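Local structure of aromatic amino acid aminotransferase I (Candida albicans WO-1, 6HNU) at residues E196-M199 with S200-G204; A226-R229 with K230-Y233. The protein probably transfers amino groups from aromatic L-amino acids to 2-oxoglutarate, yielding aromatic oxo-acids and L-glutamate, with pyridoxal 5'-phosphate as cofactor. All coordinates share one frame; numbering follows the deposited sequence. Where two conformers were deposited one is given.

Contact 1: E196-M199 with S200-G204; sequences EELM and SRWVG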
ATOM      1  N   GLU B 196       8.220 -33.240  -8.377  1.00 19.65           N
ATOM      2  CA  GLU B 196       9.210 -33.657  -9.397  1.00 20.67           C
ATOM      3  C   GLU B 196       8.464 -34.312 -10.564  1.00 21.13           C
ATOM      4  O   GLU B 196       8.800 -34.037 -11.703  1.00 22.27           O
ATOM      5  CB  GLU B 196      10.231 -34.639  -8.810  1.00 22.05           C
ATOM      6  CG  GLU B 196      11.164 -35.282  -9.829  1.00 23.71           C
ATOM      7  CD  GLU B 196      12.065 -34.363 -10.629  1.00 24.18           C
ATOM      8  OE1 GLU B 196      12.587 -33.405 -10.049  1.00 27.24           O
ATOM      9  OE2 GLU B 196      12.332 -34.666 -11.795  1.00 22.99           O
ATOM     10  N   GLU B 197       7.552 -35.228 -10.259  1.00 23.36           N
ATOM     11  CA  GLU B 197       6.821 -36.034 -11.277  1.00 24.77           C
ATOM     12  C   GLU B 197       6.006 -35.052 -12.131  1.00 23.74           C
ATOM     13  O   GLU B 197       6.067 -35.157 -13.369  1.00 22.82           O
ATOM     14  CB  GLU B 197       5.929 -37.086 -10.613  1.00 26.24           C
ATOM     15  CG  GLU B 197       4.866 -37.675 -11.549  1.00 28.84           C
ATOM     16  CD  GLU B 197       5.487 -38.451 -12.679  1.00 31.82           C
ATOM     17  OE1 GLU B 197       6.695 -38.773 -12.553  1.00 35.00           O
ATOM     18  OE2 GLU B 197       4.784 -38.745 -13.685  1.00 32.87           O
ATOM     19  N   LEU B 198       5.258 -34.161 -11.482  1.00 22.25           N
ATOM     20  CA  LEU B 198       4.431 -33.124 -12.149  1.00 23.24           C
ATOM     21  C   LEU B 198       5.296 -32.347 -13.148  1.00 24.10           C
ATOM     22  O   LEU B 198       4.846 -32.111 -14.275  1.00 24.81           O
ATOM     23  CB  LEU B 198       3.843 -32.206 -11.084  1.00 26.19           C
ATOM     24  CG  LEU B 198       2.900 -31.117 -11.587  1.00 25.68           C
ATOM     25  CD1 LEU B 198       1.676 -31.719 -12.254  1.00 27.54           C
ATOM     26  CD2 LEU B 198       2.467 -30.232 -10.434  1.00 25.87           C
ATOM     27  N   MET B 199       6.484 -31.914 -12.729  1.00 22.10           N
ATOM     28  CA  MET B 199       7.394 -31.126 -13.587  1.00 21.41           C
ATOM     29  C   MET B 199       7.978 -32.014 -14.685  1.00 22.02           C
ATOM     30  O   MET B 199       8.167 -31.515 -15.779  1.00 22.01           O
ATOM     31  CB  MET B 199       8.500 -30.475 -12.752  1.00 21.72           C
ATOM     32  CG  MET B 199       8.008 -29.315 -11.889  1.00 23.04           C
ATOM     33  SD  MET B 199       6.982 -28.059 -12.733  1.00 22.82           S
ATOM     34  CE  MET B 199       7.960 -27.696 -14.188  1.00 27.32           C
ATOM     35  N   SER B 200       8.313 -33.273 -14.413  1.00 23.28           N
ATOM     36  CA  SER B 200       9.035 -34.131 -15.394  1.00 26.41           C
ATOM     37  C   SER B 200       8.184 -34.300 -16.660  1.00 26.32           C
ATOM     38  O   SER B 200       8.792 -34.511 -17.700  1.00 28.02           O
ATOM     39  CB  SER B 200       9.419 -35.476 -14.834  1.00 24.88           C
ATOM     40  OG  SER B 200       8.239 -36.233 -14.600  1.00 28.09           O
ATOM     41  N   ARG B 201       6.854 -34.225 -16.560  1.00 28.20           N
ATOM     42  CA  ARG B 201       5.920 -34.407 -17.713  1.00 31.13           C
ATOM     43  C   ARG B 201       5.179 -33.101 -18.021  1.00 27.90           C
ATOM     44  O   ARG B 201       4.116 -33.147 -18.699  1.00 25.66           O
ATOM     45  CB  ARG B 201       4.936 -35.545 -17.453  1.00 38.46           C
ATOM     46  CG  ARG B 201       4.633 -35.803 -15.990  1.00 44.47           C
ATOM     47  CD  ARG B 201       3.354 -36.585 -15.789  1.00 51.10           C
ATOM     48  NE  ARG B 201       2.292 -35.610 -15.584  1.00 56.02           N
ATOM     49  CZ  ARG B 201       1.773 -35.222 -14.409  1.00 55.12           C
ATOM     50  NH1 ARG B 201       2.168 -35.769 -13.257  1.00 45.73           N
ATOM     51  NH2 ARG B 201       0.826 -34.283 -14.425  1.00 45.53           N
ATOM     52  N   TRP B 202       5.705 -31.963 -17.560  1.00 23.06           N
ATOM     53  CA  TRP B 202       4.991 -30.670 -17.719  1.00 23.17           C
ATOM     54  C   TRP B 202       4.724 -30.410 -19.205  1.00 22.58           C
ATOM     55  O   TRP B 202       5.700 -30.359 -19.975  1.00 24.45           O
ATOM     56  CB  TRP B 202       5.773 -29.493 -17.130  1.00 22.13           C
ATOM     57  CG  TRP B 202       4.919 -28.268 -17.081  1.00 21.90           C
ATOM     58  CD1 TRP B 202       4.883 -27.244 -17.984  1.00 21.17           C
ATOM     59  CD2 TRP B 202       3.906 -27.991 -16.105  1.00 21.04           C
ATOM     60  NE1 TRP B 202       3.930 -26.330 -17.628  1.00 20.97           N
ATOM     61  CE2 TRP B 202       3.316 -26.755 -16.472  1.00 21.47           C
ATOM     62  CE3 TRP B 202       3.488 -28.615 -14.927  1.00 21.51           C
ATOM     63  CZ2 TRP B 202       2.323 -26.156 -15.703  1.00 20.98           C
ATOM     64  CZ3 TRP B 202       2.480 -28.032 -14.191  1.00 22.62           C
ATOM     65  CH2 TRP B 202       1.915 -26.812 -14.566  1.00 22.22           C
ATOM     66  N   VAL B 203       3.477 -30.166 -19.577  1.00 24.82           N
ATOM     67  CA  VAL B 203       3.156 -29.718 -20.970  1.00 26.24           C
ATOM     68  C   VAL B 203       3.013 -28.182 -21.015  1.00 22.94           C
ATOM     69  O   VAL B 203       2.427 -27.592 -20.085  1.00 24.01           O
ATOM     70  CB  VAL B 203       1.913 -30.433 -21.542  1.00 28.72           C
ATOM     71  CG1 VAL B 203       0.671 -30.218 -20.716  1.00 33.54           C
ATOM     72  CG2 VAL B 203       1.627 -29.976 -22.960  1.00 31.94           C
ATOM     73  N   GLY B 204       3.516 -27.571 -22.091  1.00 24.78           N
ATOM     74  CA  GLY B 204       3.345 -26.138 -22.414  1.00 25.08           C
ATOM     75  C   GLY B 204       4.315 -25.291 -21.613  1.00 26.19           C
ATOM     76  O   GLY B 204       5.347 -25.839 -21.120  1.00 25.42           O
TER
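With CG anti to the backbone N in both Leu198 (chi1 -177°) and Trp202 (chi1 -169°), the two side chains run alongside each other and point the same way, Leu198 CG lying 4.1 Å from Trp202 CZ3. The thioether of Met199, folded back by bends at its second and third torsions, comes to the same indole: its SD lies 4.9 Å from the centroid of the six-membered ring in an oblique Met-aromatic contact, while its methyl CE packs against Trp202 CB. The carbonyl oxygen of Leu198 meets the indole at its edge, in the ring plane. These contacts gather at the C-terminal end of helix 192-200, where Arg201 is the first residue to leave helical backbone angles and the chain turns toward strand 209-212. The last turn is closed by Ser200 N bonding Glu196 O at 2.9 Å, and Trp202 N reaches back to Met199 O at 3.1 Å, placed well above the carbonyl plane. Glu197 O takes a 2.7 Å bond from Ser200 OG and a weak one from Arg201 N. The Arg201 side chain, bent at chi3, runs back along the last turn, with Leu198 CA over one face of its guanidinium and Leu198 CD1 3.5 Å from Arg201 NH2. Glu197 OE2 stands at the guanidinium edge, in plane, but its salt bridge to Arg201 NH1 is long at 4.0 Å, which suggests a modest attraction at this exposed surface. Pro207 touches both Met199 and Trp202, and Trp202 NE1 donates to Asn205 O.

Contact 2: A226-R229 with K230-Y233; sequences AERR and KQIY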
ATOM      1  N   ALA B 226      13.778 -29.579   6.736  1.00 19.68           N
ATOM      2  CA  ALA B 226      15.012 -29.173   6.042  1.00 18.98           C
ATOM      3  C   ALA B 226      15.224 -30.091   4.837  1.00 19.47           C
ATOM      4  O   ALA B 226      15.636 -29.615   3.762  1.00 17.41           O
ATOM      5  CB  ALA B 226      16.170 -29.229   7.011  1.00 19.61           C
ATOM      6  N   GLU B 227      14.924 -31.378   4.987  0.50 19.22           N
ATOM      7  CA  GLU B 227      15.129 -32.369   3.905  1.00 20.16           C
ATOM      8  C   GLU B 227      14.166 -32.075   2.751  1.00 17.86           C
ATOM      9  O   GLU B 227      14.596 -32.126   1.606  1.00 18.74           O
ATOM     10  CB  GLU B 227      14.900 -33.783   4.476  0.50 19.61           C
ATOM     11  CG  GLU B 227      15.877 -34.231   5.557  0.50 20.13           C
ATOM     12  CD  GLU B 227      15.834 -33.543   6.920  0.50 19.76           C
ATOM     13  OE1 GLU B 227      14.776 -33.114   7.351  0.50 17.08           O
ATOM     14  OE2 GLU B 227      16.908 -33.447   7.555  0.50 23.30           O
ATOM     15  N   ARG B 228      12.903 -31.803   3.005  1.00 18.11           N
ATOM     16  CA  ARG B 228      11.957 -31.530   1.894  1.00 18.85           C
ATOM     17  C   ARG B 228      12.297 -30.190   1.228  1.00 18.37           C
ATOM     18  O   ARG B 228      12.174 -30.078   0.007  1.00 18.62           O
ATOM     19  CB  ARG B 228      10.538 -31.556   2.422  1.00 18.13           C
ATOM     20  CG  ARG B 228      10.020 -32.945   2.706  1.00 19.03           C
ATOM     21  CD  ARG B 228       8.504 -32.908   2.745  1.00 18.66           C
ATOM     22  NE  ARG B 228       8.019 -34.212   3.139  1.00 19.16           N
ATOM     23  CZ  ARG B 228       6.749 -34.579   3.203  1.00 19.28           C
ATOM     24  NH1 ARG B 228       5.769 -33.717   2.950  1.00 19.79           N
ATOM     25  NH2 ARG B 228       6.478 -35.793   3.635  1.00 18.72           N
ATOM     26  N   ARG B 229      12.828 -29.232   1.982  1.00 17.68           N
ATOM     27  CA  ARG B 229      13.188 -27.908   1.412  1.00 17.09           C
ATOM     28  C   ARG B 229      14.325 -28.119   0.403  1.00 17.34           C
ATOM     29  O   ARG B 229      14.270 -27.558  -0.738  1.00 17.87           O
ATOM     30  CB  ARG B 229      13.484 -26.912   2.536  1.00 15.96           C
ATOM     31  CG  ARG B 229      12.272 -26.542   3.378  1.00 15.25           C
ATOM     32  CD  ARG B 229      12.666 -25.614   4.531  1.00 16.81           C
ATOM     33  NE  ARG B 229      11.507 -25.392   5.370  1.00 16.57           N
ATOM     34  CZ  ARG B 229      11.036 -24.214   5.791  1.00 17.23           C
ATOM     35  NH1 ARG B 229      11.753 -23.103   5.691  1.00 16.65           N
ATOM     36  NH2 ARG B 229       9.901 -24.181   6.461  1.00 17.60           N
ATOM     37  N   LYS B 230      15.326 -28.909   0.779  1.00 20.46           N
ATOM     38  CA  LYS B 230      16.477 -29.236  -0.093  1.00 22.38           C
ATOM     39  C   LYS B 230      15.936 -29.845  -1.380  1.00 19.46           C
ATOM     40  O   LYS B 230      16.352 -29.425  -2.460  1.00 19.04           O
ATOM     41  CB  LYS B 230      17.464 -30.156   0.634  1.00 26.93           C
ATOM     42  CG  LYS B 230      18.287 -29.444   1.703  1.00 37.41           C
ATOM     43  CD  LYS B 230      19.074 -30.394   2.620  1.00 44.16           C
ATOM     44  CE  LYS B 230      19.330 -29.792   3.985  1.00 52.05           C
ATOM     45  NZ  LYS B 230      19.779 -30.809   4.972  1.00 54.98           N
ATOM     46  N   GLN B 231      15.024 -30.801  -1.270  1.00 18.95           N
ATOM     47  CA  GLN B 231      14.562 -31.521  -2.484  1.00 20.99           C
ATOM     48  C   GLN B 231      13.755 -30.568  -3.374  1.00 18.68           C
ATOM     49  O   GLN B 231      13.883 -30.657  -4.594  1.00 19.01           O
ATOM     50  CB  GLN B 231      13.713 -32.711  -2.069  1.00 21.89           C
ATOM     51  CG  GLN B 231      14.541 -33.867  -1.528  1.00 27.60           C
ATOM     52  CD  GLN B 231      13.609 -34.944  -1.040  1.00 34.96           C
ATOM     53  OE1 GLN B 231      13.483 -35.992  -1.658  1.00 45.13           O
ATOM     54  NE2 GLN B 231      12.880 -34.657   0.029  1.00 37.47           N
ATOM     55  N   ILE B 232      12.926 -29.724  -2.770  1.00 19.22           N
ATOM     56  CA  ILE B 232      12.057 -28.760  -3.522  1.00 18.66           C
ATOM     57  C   ILE B 232      12.957 -27.719  -4.195  1.00 18.12           C
ATOM     58  O   ILE B 232      12.732 -27.436  -5.397  1.00 18.67           O
ATOM     59  CB  ILE B 232      10.958 -28.165  -2.621  1.00 17.44           C
ATOM     60  CG1 ILE B 232       9.903 -29.215  -2.262  1.00 19.24           C
ATOM     61  CG2 ILE B 232      10.322 -26.947  -3.271  1.00 17.58           C
ATOM     62  CD1 ILE B 232       9.152 -28.946  -0.972  1.00 17.19           C
ATOM     63  N   TYR B 233      13.980 -27.232  -3.495  1.00 18.29           N
ATOM     64  CA  TYR B 233      14.967 -26.273  -4.067  1.00 17.89           C
ATOM     65  C   TYR B 233      15.618 -26.906  -5.301  1.00 19.26           C
ATOM     66  O   TYR B 233      15.691 -26.280  -6.376  1.00 19.29           O
ATOM     67  CB  TYR B 233      15.986 -25.804  -3.017  1.00 17.86           C
ATOM     68  CG  TYR B 233      16.868 -24.725  -3.577  1.00 18.29           C
ATOM     69  CD1 TYR B 233      16.365 -23.439  -3.745  1.00 16.68           C
ATOM     70  CD2 TYR B 233      18.107 -25.006  -4.124  1.00 18.18           C
ATOM     71  CE1 TYR B 233      17.099 -22.435  -4.339  1.00 17.43           C
ATOM     72  CE2 TYR B 233      18.872 -23.998  -4.699  1.00 18.14           C
ATOM     73  CZ  TYR B 233      18.363 -22.711  -4.821  1.00 17.55           C
ATOM     74  OH  TYR B 233      19.080 -21.714  -5.415  1.00 18.04           O
TER
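Two nitrogens of Gln231 converge on the carbonyl oxygen of Glu227: the backbone N bonds it at 3.2 Å, and the side-chain amide adds a weak bond, Gln231 NE2 to Glu227 O at 3.4 Å. The amide gets there because CG stands beside the residue's own backbone N (chi1 -75°) and the chain then runs extended, back toward the start of the helix, bringing NE2 up to Arg228 CA. Lys230, one residue earlier, also runs back along the helix, but only its methylenes meet a carbonyl. They lie over Ala226 O, with Lys230 CG nearest at 3.4 Å, and the chain continues alongside Ala226 CB. This is the first stretch of helix 226-239, the crossover helix of a beta-alpha-beta unit between parallel strands 209-212 and 242-246 of the large mixed sheet. Regular i to i+4 bonds run through it, the shortest being Tyr233 N to Arg229 O at 2.8 Å. Ile232 folds CG1 and CD1 over Arg228 O, CG1 at 3.3 Å, beside the 2.9 Å bond from Ile232 N to that same oxygen. The buried Arg229 turns away from this turn, and its guanidinium is held by Leu224 O, Thr215 OG1 and Pro281 O. Arg228 reaches instead to a salt bridge with Asp186, and Tyr233 OH is bonded to the Asp287 carboxylate and to the backbone N of Glu289.

Overall arrangement
Contact 1 closes helix 192-200 and contact 2 opens helix 226-239; strand 209-212 lies between them along the chain. Their centres are 18 Å apart and their nearest atoms about 6 Å, so the two do not touch directly. The helices nevertheless meet at both ends: in contact 1 Glu196 packs on Ile235 and Met199 on Tyr239, while Arg228, Gln231 and Ile232 of contact 2 touch Pro192. Contact 1 is a surface feature away from the annotated sites. Contact 2 sits deeper, the Arg229 side chain being about 9 Å from that of the cofactor-binding Tyr249 and about 12 Å from a bound pyridoxal 5'-phosphate.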